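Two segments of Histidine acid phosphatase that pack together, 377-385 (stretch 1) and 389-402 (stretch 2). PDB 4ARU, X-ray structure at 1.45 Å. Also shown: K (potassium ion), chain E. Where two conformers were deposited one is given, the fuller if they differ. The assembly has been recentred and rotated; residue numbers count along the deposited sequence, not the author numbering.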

ATOM      1  N   VAL A 377       2.059  10.740  -8.559  1.00  9.65           N
ATOM      2  CA  VAL A 377       0.754  11.086  -9.107  1.00  9.88           C
ATOM      3  C   VAL A 377       0.043  11.939  -8.070  1.00  9.78           C
ATOM      4  O   VAL A 377      -0.139  11.511  -6.929  1.00  8.86           O
ATOM      5  CB  VAL A 377      -0.068   9.832  -9.430  1.00  9.96           C
ATOM      6  CG1 VAL A 377      -1.471  10.203  -9.874  1.00 10.55           C
ATOM      7  CG2 VAL A 377       0.623   9.047 -10.536  1.00 10.40           C
ATOM      8  N   ARG A 378      -0.378  13.131  -8.458  1.00 10.08           N
ATOM      9  CA  ARG A 378      -1.131  14.003  -7.590  0.50 10.41           C
ATOM     10  C   ARG A 378      -2.581  13.515  -7.566  1.00 10.37           C
ATOM     11  O   ARG A 378      -3.174  13.263  -8.616  1.00 11.58           O
ATOM     12  CB  ARG A 378      -1.067  15.435  -8.120  0.50 11.56           C
ATOM     13  CG  ARG A 378      -1.325  16.464  -7.038  0.50 12.23           C
ATOM     14  CD  ARG A 378      -0.755  17.826  -7.400  0.50 12.79           C
ATOM     15  NE  ARG A 378      -1.331  18.339  -8.631  0.50 13.88           N
ATOM     16  CZ  ARG A 378      -0.917  19.424  -9.294  0.50 14.50           C
ATOM     17  NH1 ARG A 378       0.112  20.143  -8.858  0.50 14.91           N
ATOM     18  NH2 ARG A 378      -1.553  19.807 -10.398  0.50 15.43           N
ATOM     19  N   LEU A 379      -3.159  13.409  -6.391  1.00  8.73           N
ATOM     20  CA  LEU A 379      -4.486  12.828  -6.214  1.00  8.35           C
ATOM     21  C   LEU A 379      -5.611  13.811  -5.976  1.00  8.46           C
ATOM     22  O   LEU A 379      -5.535  14.769  -5.185  1.00  8.69           O
ATOM     23  CB  LEU A 379      -4.456  11.828  -5.041  1.00  7.95           C
ATOM     24  CG  LEU A 379      -3.391  10.735  -5.203  1.00  7.84           C
ATOM     25  CD1 LEU A 379      -3.390   9.818  -3.967  1.00  7.30           C
ATOM     26  CD2 LEU A 379      -3.637   9.893  -6.427  1.00  8.27           C
ATOM     27  N   ASN A 380      -6.721  13.487  -6.617  1.00  9.10           N
ATOM     28  CA  ASN A 380      -7.985  14.135  -6.421  1.00  9.67           C
ATOM     29  C   ASN A 380      -8.704  13.491  -5.258  1.00  9.28           C
ATOM     30  O   ASN A 380      -8.733  12.266  -5.141  1.00  9.26           O
ATOM     31  CB  ASN A 380      -8.858  13.975  -7.665  1.00 10.92           C
ATOM     32  CG  ASN A 380     -10.206  14.647  -7.513  1.00 12.23           C
ATOM     33  OD1 ASN A 380     -10.265  15.804  -7.155  1.00 14.64           O
ATOM     34  ND2 ASN A 380     -11.288  13.933  -7.823  1.00 13.71           N
ATOM     35  N   ILE A 381      -9.259  14.303  -4.390  1.00  9.20           N
ATOM     36  CA  ILE A 381     -10.153  13.856  -3.322  1.00  9.56           C
ATOM     37  C   ILE A 381     -11.566  14.267  -3.713  1.00 10.45           C
ATOM     38  O   ILE A 381     -11.892  15.449  -3.669  1.00 11.16           O
ATOM     39  CB  ILE A 381      -9.777  14.436  -1.939  1.00  9.82           C
ATOM     40  CG1 ILE A 381      -8.333  14.099  -1.555  1.00  9.78           C
ATOM     41  CG2 ILE A 381     -10.810  14.002  -0.879  1.00  9.83           C
ATOM     42  CD1 ILE A 381      -7.843  14.911  -0.379  1.00 10.59           C
ATOM     43  N   PRO A 382     -12.394  13.319  -4.148  1.00 11.10           N
ATOM     44  CA  PRO A 382     -13.655  13.773  -4.755  1.00 11.63           C
ATOM     45  C   PRO A 382     -14.575  14.503  -3.812  1.00 11.69           C
ATOM     46  O   PRO A 382     -15.275  15.438  -4.240  1.00 12.55           O
ATOM     47  CB  PRO A 382     -14.288  12.476  -5.284  1.00 11.96           C
ATOM     48  CG  PRO A 382     -13.181  11.544  -5.425  1.00 12.14           C
ATOM     49  CD  PRO A 382     -12.154  11.885  -4.394  1.00 10.99           C
ATOM     50  N   GLY A 383     -14.569  14.147  -2.546  1.00 11.28           N
ATOM     51  CA  GLY A 383     -15.390  14.835  -1.611  1.00 11.68           C
ATOM     52  C   GLY A 383     -14.949  16.255  -1.299  1.00 12.11           C
ATOM     53  O   GLY A 383     -15.703  17.018  -0.689  1.00 13.49           O
ATOM     54  N   CYS A 384     -13.692  16.576  -1.636  1.00 12.32           N
ATOM     55  CA  CYS A 384     -13.118  17.931  -1.396  1.00 12.99           C
ATOM     56  C   CYS A 384     -13.446  18.791  -2.613  1.00 12.85           C
ATOM     57  O   CYS A 384     -12.629  18.967  -3.509  1.00 13.68           O
ATOM     58  CB  CYS A 384     -11.599  17.825  -1.131  1.00 12.89           C
ATOM     59  SG  CYS A 384     -10.913  19.397  -0.495  1.00 16.43           S
ATOM     60  N   SER A 385     -14.663  19.290  -2.629  1.00 12.37           N
ATOM     61  CA  SER A 385     -15.148  20.042  -3.784  1.00 12.76           C
ATOM     62  C   SER A 385     -14.542  21.452  -3.871  1.00 12.84           C
ATOM     63  O   SER A 385     -14.720  22.169  -4.858  1.00 13.83           O
ATOM     64  CB  SER A 385     -16.669  20.025  -3.776  1.00 13.70           C
ATOM     65  OG  SER A 385     -17.224  20.550  -2.571  1.00 13.97           O
ATOM     66  N   PRO A 389      -7.349  23.526  -8.486  1.00 11.10           N
ATOM     67  CA  PRO A 389      -6.967  22.776  -9.668  1.00 11.47           C
ATOM     68  C   PRO A 389      -5.582  22.209  -9.543  1.00 11.48           C
ATOM     69  O   PRO A 389      -5.293  21.183 -10.170  1.00 12.25           O
ATOM     70  CB  PRO A 389      -6.993  23.831 -10.785  1.00 12.16           C
ATOM     71  CG  PRO A 389      -8.002  24.809 -10.356  1.00 12.50           C
ATOM     72  CD  PRO A 389      -8.068  24.760  -8.828  1.00 11.94           C
ATOM     73  N   ASP A 390      -4.729  22.879  -8.748  1.00 11.64           N
ATOM     74  CA  ASP A 390      -3.363  22.386  -8.504  1.00 11.35           C
ATOM     75  C   ASP A 390      -3.249  21.495  -7.284  1.00 10.93           C
ATOM     76  O   ASP A 390      -2.136  21.072  -6.915  1.00 11.38           O
ATOM     77  CB  ASP A 390      -2.326  23.540  -8.545  1.00 11.79           C
ATOM     78  CG  ASP A 390      -2.652  24.707  -7.659  1.00 12.27           C
ATOM     79  OD1 ASP A 390      -3.722  24.786  -7.024  1.00 12.06           O
ATOM     80  OD2 ASP A 390      -1.829  25.655  -7.633  1.00 12.94           O
ATOM     81  N   GLY A 391      -4.393  21.044  -6.752  1.00 10.26           N
ATOM     82  CA  GLY A 391      -4.398  19.873  -5.901  1.00  9.43           C
ATOM     83  C   GLY A 391      -4.500  20.052  -4.415  1.00  8.93           C
ATOM     84  O   GLY A 391      -4.467  19.095  -3.679  1.00  8.69           O
ATOM     85  N   TYR A 392      -4.652  21.296  -3.976  1.00  8.82           N
ATOM     86  CA  TYR A 392      -4.662  21.614  -2.546  1.00  8.96           C
ATOM     87  C   TYR A 392      -6.070  21.582  -1.969  1.00  8.96           C
ATOM     88  O   TYR A 392      -6.953  22.317  -2.421  1.00  9.05           O
ATOM     89  CB  TYR A 392      -4.011  23.004  -2.278  1.00  9.54           C
ATOM     90  CG  TYR A 392      -2.578  23.053  -2.772  1.00  9.88           C
ATOM     91  CD1 TYR A 392      -1.542  22.530  -2.011  1.00  9.94           C
ATOM     92  CD2 TYR A 392      -2.269  23.598  -3.973  1.00 10.61           C
ATOM     93  CE1 TYR A 392      -0.241  22.556  -2.462  1.00 10.58           C
ATOM     94  CE2 TYR A 392      -0.947  23.661  -4.419  1.00 11.39           C
ATOM     95  CZ  TYR A 392       0.038  23.101  -3.645  1.00 11.40           C
ATOM     96  OH  TYR A 392       1.334  23.127  -4.155  1.00 13.78           O
ATOM     97  N   CYS A 393      -6.276  20.742  -0.964  1.00  8.96           N
ATOM     98  CA  CYS A 393      -7.540  20.620  -0.279  1.00  9.63           C
ATOM     99  C   CYS A 393      -7.470  21.423   1.015  1.00  9.66           C
ATOM    100  O   CYS A 393      -6.638  21.102   1.847  1.00  9.33           O
ATOM    101  CB  CYS A 393      -7.766  19.131   0.054  1.00 10.29           C
ATOM    102  SG  CYS A 393      -9.307  18.795   0.939  1.00 12.52           S
ATOM    103  N   PRO A 394      -8.334  22.417   1.246  1.00  9.82           N
ATOM    104  CA  PRO A 394      -8.300  23.113   2.548  1.00 10.37           C
ATOM    105  C   PRO A 394      -8.328  22.128   3.723  1.00 10.60           C
ATOM    106  O   PRO A 394      -9.089  21.174   3.706  1.00 10.37           O
ATOM    107  CB  PRO A 394      -9.569  23.951   2.586  1.00 10.98           C
ATOM    108  CG  PRO A 394     -10.043  24.050   1.203  1.00 11.06           C
ATOM    109  CD  PRO A 394      -9.497  22.881   0.434  1.00 10.30           C
ATOM    110  N   LEU A 395      -7.435  22.299   4.690  1.00 10.86           N
ATOM    111  CA  LEU A 395      -7.374  21.370   5.812  1.00 11.12           C
ATOM    112  C   LEU A 395      -8.730  21.298   6.526  1.00 11.66           C
ATOM    113  O   LEU A 395      -9.148  20.214   6.942  1.00 11.94           O
ATOM    114  CB  LEU A 395      -6.295  21.795   6.818  1.00 11.64           C
ATOM    115  CG  LEU A 395      -6.235  20.930   8.088  1.00 11.94           C
ATOM    116  CD1 LEU A 395      -5.911  19.495   7.750  1.00 11.46           C
ATOM    117  CD2 LEU A 395      -5.217  21.496   9.047  1.00 12.70           C
ATOM    118  N   SER A 396      -9.424  22.426   6.646  1.00 12.50           N
ATOM    119  CA  SER A 396     -10.713  22.455   7.324  1.00 13.43           C
ATOM    120  C   SER A 396     -11.695  21.535   6.597  1.00 13.10           C
ATOM    121  O   SER A 396     -12.485  20.827   7.226  1.00 14.23           O
ATOM    122  CB  SER A 396     -11.200  23.892   7.398  1.00 14.67           C
ATOM    123  OG  SER A 396     -11.167  24.572   6.134  1.00 15.58           O
ATOM    124  N   THR A 397     -11.629  21.473   5.280  1.00 11.64           N
ATOM    125  CA  THR A 397     -12.466  20.541   4.542  1.00 11.24           C
ATOM    126  C   THR A 397     -11.975  19.101   4.694  1.00 10.46           C
ATOM    127  O   THR A 397     -12.766  18.172   4.911  1.00 10.60           O
ATOM    128  CB  THR A 397     -12.555  20.926   3.041  1.00 11.19           C
ATOM    129  OG1 THR A 397     -13.052  22.238   2.953  1.00 11.68           O
ATOM    130  CG2 THR A 397     -13.433  19.903   2.286  1.00 11.07           C
ATOM    131  N   PHE A 398     -10.674  18.874   4.554  1.00  9.53           N
ATOM    132  CA  PHE A 398     -10.080  17.543   4.707  1.00  8.99           C
ATOM    133  C   PHE A 398     -10.513  16.955   6.047  1.00  9.33           C
ATOM    134  O   PHE A 398     -10.931  15.772   6.099  1.00  9.50           O
ATOM    135  CB  PHE A 398      -8.564  17.656   4.645  1.00  8.64           C
ATOM    136  CG  PHE A 398      -7.852  16.331   4.745  1.00  8.02           C
ATOM    137  CD1 PHE A 398      -7.668  15.538   3.611  1.00  7.65           C
ATOM    138  CD2 PHE A 398      -7.330  15.886   5.948  1.00  7.99           C
ATOM    139  CE1 PHE A 398      -7.042  14.330   3.678  1.00  7.31           C
ATOM    140  CE2 PHE A 398      -6.723  14.664   6.032  1.00  7.58           C
ATOM    141  CZ  PHE A 398      -6.541  13.901   4.902  1.00  7.06           C
ATOM    142  N   SER A 399     -10.429  17.736   7.114  1.00 10.08           N
ATOM    143  CA  SER A 399     -10.827  17.286   8.454  1.00 10.73           C
ATOM    144  C   SER A 399     -12.253  16.815   8.497  1.00 11.45           C
ATOM    145  O   SER A 399     -12.576  15.826   9.125  1.00 11.71           O
ATOM    146  CB  SER A 399     -10.647  18.394   9.466  1.00 11.42           C
ATOM    147  OG  SER A 399      -9.266  18.722   9.569  1.00 11.62           O
ATOM    148  N   ARG A 400     -13.130  17.543   7.812  1.00 12.48           N
ATOM    149  CA  ARG A 400     -14.566  17.219   7.869  1.00 13.94           C
ATOM    150  C   ARG A 400     -14.794  15.926   7.086  1.00 13.07           C
ATOM    151  O   ARG A 400     -15.543  15.030   7.526  1.00 13.12           O
ATOM    152  CB  ARG A 400     -15.426  18.373   7.296  1.00 15.99           C
ATOM    153  CG  ARG A 400     -16.916  18.161   7.538  1.00 19.35           C
ATOM    154  CD  ARG A 400     -17.268  18.402   8.989  1.00 22.34           C
ATOM    155  NE  ARG A 400     -17.342  19.820   9.371  1.00 26.10           N
ATOM    156  CZ  ARG A 400     -18.454  20.569   9.378  1.00 29.98           C
ATOM    157  NH1 ARG A 400     -19.627  20.066   8.984  1.00 32.84           N
ATOM    158  NH2 ARG A 400     -18.388  21.847   9.768  1.00 31.97           N
ATOM    159  N   LEU A 401     -14.110  15.766   5.961  1.00 12.13           N
ATOM    160  CA  LEU A 401     -14.176  14.530   5.199  1.00 12.16           C
ATOM    161  C   LEU A 401     -13.725  13.301   6.014  1.00 11.56           C
ATOM    162  O   LEU A 401     -14.379  12.233   6.006  1.00 11.66           O
ATOM    163  CB  LEU A 401     -13.399  14.631   3.901  1.00 12.78           C
ATOM    164  CG  LEU A 401     -13.936  15.605   2.870  1.00 13.51           C
ATOM    165  CD1 LEU A 401     -12.942  15.649   1.727  1.00 13.26           C
ATOM    166  CD2 LEU A 401     -15.286  15.145   2.337  1.00 14.54           C
ATOM    167  N   VAL A 402     -12.630  13.439   6.748  1.00 10.45           N
ATOM    168  CA  VAL A 402     -12.170  12.398   7.633  1.00 10.37           C
ATOM    169  C   VAL A 402     -13.218  12.092   8.676  1.00 10.96           C
ATOM    170  O   VAL A 402     -13.536  10.917   8.917  1.00 10.40           O
ATOM    171  CB  VAL A 402     -10.816  12.784   8.259  1.00  9.79           C
ATOM    172  CG1 VAL A 402     -10.434  11.803   9.359  1.00  9.78           C
ATOM    173  CG2 VAL A 402      -9.775  12.829   7.149  1.00  8.82           C
TER
HETATM  174  K     K E1417     -11.657  17.406  -5.587  1.00 11.16           K
HETATM  175  O   HOH W   1      -3.976  18.642  -9.364  1.00 30.81           O
HETATM  176  O   HOH W   2      -3.609  16.422  -3.787  1.00  9.37           O
HETATM  177  O   HOH W   3     -14.294  17.134  -6.230  1.00 15.75           O
HETATM  178  O   HOH W   4     -11.608  19.363  -7.474  1.00 20.65           O

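This is a small, disulfide-anchored contact in which a loop and turn pack apolar side chains against the start of a helix, with no direct hydrogen bond between the two stretches and 433 Å² buried over both sides. The covalent link is unambiguous: Cys384 SG lies 2.2 Å from Cys393 SG, both residues have t rotamers, and the chi3 angle of 105° is close to the roughly perpendicular arrangement that disulfides favour. Both CA-to-CB bonds point toward the opposing stretch, and the CA atoms of Cys384 and Cys393 are 6.3 Å apart.

Apolar contacts surround the bridge. Cys384 SG also approaches Pro394 CD at 3.9 Å and Thr397 CG2 at 3.8 Å, so the sulfur rests against Pro394, at the N-cap position just before the helix, and against Thr397 in the first turn. One helical turn further on, Leu401 brings CD1 to 3.8 Å from Cys384 CB and to 3.7 Å from Ile381 CG2, touching both ends of the type I turn that runs from Ile381 to Cys384. The other delta carbon, Leu401 CD2, sits 3.6 Å from Gly383 O. Gly383 leaves room for this methyl: an ideal CB there would lie 2.9 Å from Leu401 CD2, a clash. Ile381 reaches inward as well, its CD1 lying 4.0 Å from Phe398 CD1, near the plane of the ring and at its edge, and 4.2 Å from Cys393 CB.

The turn is held from within by a backbone hydrogen bond from Cys384 N to Ile381 O, 2.9 Å. Potassium binds the same segment, held by Asn380 OD1 at 2.6 Å and by Ile381 O and Cys384 O, each at 2.8 Å from K; waters 3 and 4, both at 2.7 Å, and one atom from elsewhere in the structure are the remaining ligands. Within these segments the ion thus links stretch 1 residues to one another and takes no ligand from stretch 2.

At the other end the contact is polar and looser. Asp390 O lies over one face of the Arg378 guanidinium, 3.1 Å from Arg378 NH1, but the angle is too poor for a hydrogen bond. Water 1 links the two stretches at a neighbouring carbonyl, accepting a weak hydrogen bond from Arg378 NE (2.8 Å) and donating one to Pro389 O (3.0 Å). Nearby, Gly391 adopts phi/psi of 103/3°, where a CB would be jammed against the preceding carbonyl oxygen; an ideal CB would also fall 2.9 Å from Arg378 CD.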